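Local coordinates for sefir domain protein (Bacillus cereus F65185, PDB 5Y8F) that probably works in signalling as a bacterial SEFIR domain, a STIR-clan module expected to associate with other SEFIR domains, at residues F48-N53 against E83-T88. Sequence-based numbering, arbitrary orientation.
Sequences FEFMEN and ETMIIT
F48 on helix 47-57 and M85 in the irregular loop 83-88 approach with CA atoms 5.1 Å apart, and no hydrogen bond joins the two segments. The loop leads into helix 89-94 and passes beside helix 47-57 in the parallel-sheet alpha/beta fold of a SEFIR domain. Contact is made largely by side chains of the helix meeting both the backbone and the side chains of the loop. With CG anti to the backbone N (chi1 -170°), the F48 ring runs along the loop: T84 O lies near the ring plane, 3.5 Å from CD2, and CG2 of T88 meets the ring edge at CE2, 3.9 Å away. The threonine hydroxyls are engaged elsewhere, OG1 of T84 with the carbonyl of G81 and OG1 of T88 with the backbone N of I91, where T88 is the N-cap of helix 89-94. M51, buried and directed at the loop, lays its sulfur 3.4 Å from C of M85, while its CB packs on M85 CG. M85 SD makes a Met-aromatic contact with F50, 5.1 Å from the ring centroid and 90° off the ring normal, hence at the edge. F5 of strand 3-7 touches F50, M51 and M85, tying this contact to the sheet. M51 is extended through chi2 but bends at chi3 (60°), and this turn sets its terminal CE 3.4 Å from the carbonyl oxygen of I86.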
loop_
_atom_site.group_PDB
_atom_site.type_symbol
_atom_site.label_atom_id
_atom_site.label_comp_id
_atom_site.label_asym_id
_atom_site.label_seq_id
_atom_site.Cartn_x
_atom_site.Cartn_y
_atom_site.Cartn_z
ATOM N N PHE A 48 9.422 -22.913 5.362
ATOM C CA PHE A 48 9.436 -21.687 6.161
ATOM C C PHE A 48 10.815 -21.036 6.154
ATOM O O PHE A 48 10.935 -19.823 5.948
ATOM C CB PHE A 48 8.983 -21.964 7.596
ATOM C CG PHE A 48 8.744 -20.715 8.404
ATOM C CD1 PHE A 48 9.767 -20.133 9.134
ATOM C CD2 PHE A 48 7.493 -20.122 8.427
ATOM C CE1 PHE A 48 9.545 -18.983 9.871
ATOM C CE2 PHE A 48 7.265 -18.975 9.160
ATOM C CZ PHE A 48 8.292 -18.404 9.883
ATOM N N GLU A 49 11.866 -21.821 6.403
ATOM C CA GLU A 49 13.218 -21.273 6.344
ATOM C C GLU A 49 13.535 -20.763 4.942
ATOM O O GLU A 49 14.240 -19.762 4.779
ATOM C CB GLU A 49 14.241 -22.316 6.795
ATOM C CG GLU A 49 15.681 -21.819 6.749
ATOM C CD GLU A 49 16.650 -22.758 7.441
ATOM O OE1 GLU A 49 16.338 -23.212 8.562
ATOM O OE2 GLU A 49 17.727 -23.036 6.871
ATOM N N PHE A 50 13.026 -21.448 3.917
ATOM C CA PHE A 50 13.214 -20.976 2.549
ATOM C C PHE A 50 12.570 -19.612 2.347
ATOM O O PHE A 50 13.142 -18.737 1.686
ATOM C CB PHE A 50 12.641 -21.987 1.560
ATOM C CG PHE A 50 12.667 -21.516 0.138
ATOM C CD1 PHE A 50 13.854 -21.465 -0.571
ATOM C CD2 PHE A 50 11.496 -21.120 -0.489
ATOM C CE1 PHE A 50 13.871 -21.030 -1.881
ATOM C CE2 PHE A 50 11.508 -20.682 -1.796
ATOM C CZ PHE A 50 12.697 -20.638 -2.493
ATOM N N MET A 51 11.374 -19.414 2.909
ATOM C CA MET A 51 10.724 -18.110 2.828
ATOM C C MET A 51 11.560 -17.034 3.505
ATOM O O MET A 51 11.741 -15.939 2.956
ATOM C CB MET A 51 9.332 -18.176 3.457
ATOM C CG MET A 51 8.691 -16.808 3.645
ATOM S SD MET A 51 7.046 -16.841 4.379
ATOM C CE MET A 51 7.363 -17.622 5.954
ATOM N N GLU A 52 12.082 -17.329 4.696
ATOM C CA GLU A 52 12.871 -16.345 5.430
ATOM C C GLU A 52 14.108 -15.926 4.646
ATOM O O GLU A 52 14.408 -14.732 4.534
ATOM C CB GLU A 52 13.252 -16.900 6.801
ATOM C CG GLU A 52 12.073 -16.985 7.747
ATOM C CD GLU A 52 12.493 -17.260 9.171
ATOM O OE1 GLU A 52 13.041 -18.354 9.425
ATOM O OE2 GLU A 52 12.287 -16.378 10.033
ATOM N N ASN A 53 14.854 -16.898 4.109
ATOM C CA ASN A 53 16.057 -16.568 3.349
ATOM C C ASN A 53 15.718 -15.836 2.056
ATOM O O ASN A 53 16.445 -14.922 1.646
ATOM C CB ASN A 53 16.848 -17.840 3.044
ATOM C CG ASN A 53 17.293 -18.565 4.299
ATOM O OD1 ASN A 53 17.388 -17.969 5.371
ATOM N ND2 ASN A 53 17.552 -19.861 4.175
ATOM N N GLU A 83 6.251 -26.053 7.709
ATOM C CA GLU A 83 5.940 -26.411 6.333
ATOM C C GLU A 83 5.313 -25.274 5.535
ATOM O O GLU A 83 5.109 -25.437 4.329
ATOM C CB GLU A 83 5.025 -27.637 6.315
ATOM C CG GLU A 83 3.581 -27.346 6.668
ATOM C CD GLU A 83 3.361 -27.188 8.160
ATOM O OE1 GLU A 83 2.188 -27.150 8.581
ATOM O OE2 GLU A 83 4.352 -27.062 8.908
ATOM N N THR A 84 4.976 -24.151 6.162
ATOM C CA THR A 84 4.245 -23.084 5.492
ATOM C C THR A 84 5.154 -21.944 5.042
ATOM O O THR A 84 6.224 -21.707 5.610
ATOM C CB THR A 84 3.155 -22.517 6.401
ATOM O OG1 THR A 84 3.766 -21.799 7.479
ATOM C CG2 THR A 84 2.295 -23.639 6.962
ATOM N N MET A 85 4.701 -21.225 4.015
ATOM C CA MET A 85 5.354 -19.993 3.592
ATOM C C MET A 85 4.375 -18.846 3.809
ATOM O O MET A 85 4.069 -18.087 2.881
ATOM C CB MET A 85 5.820 -20.056 2.135
ATOM C CG MET A 85 6.962 -21.039 1.898
ATOM S SD MET A 85 7.823 -20.812 0.322
ATOM C CE MET A 85 6.466 -20.353 -0.754
ATOM N N ILE A 86 3.879 -18.716 5.036
ATOM C CA ILE A 86 2.931 -17.674 5.400
ATOM C C ILE A 86 3.655 -16.653 6.264
ATOM O O ILE A 86 4.314 -17.016 7.247
ATOM C CB ILE A 86 1.710 -18.254 6.136
ATOM C CG1 ILE A 86 0.941 -19.216 5.226
ATOM C CG2 ILE A 86 0.792 -17.140 6.616
ATOM C CD1 ILE A 86 -0.043 -20.111 5.967
ATOM N N ILE A 87 3.553 -15.381 5.875
ATOM C CA ILE A 87 4.206 -14.305 6.608
ATOM C C ILE A 87 3.628 -14.201 8.011
ATOM O O ILE A 87 2.412 -14.298 8.216
ATOM C CB ILE A 87 4.079 -12.987 5.829
ATOM C CG1 ILE A 87 4.980 -13.048 4.595
ATOM C CG2 ILE A 87 4.422 -11.784 6.711
ATOM C CD1 ILE A 87 4.426 -12.346 3.410
ATOM N N THR A 88 4.512 -14.039 8.987
ATOM C CA THR A 88 4.207 -13.888 10.399
ATOM C C THR A 88 4.302 -12.426 10.813
ATOM O O THR A 88 4.828 -11.593 10.068
ATOM C CB THR A 88 5.174 -14.732 11.233
ATOM O OG1 THR A 88 6.510 -14.249 11.050
ATOM C CG2 THR A 88 5.118 -16.176 10.792
#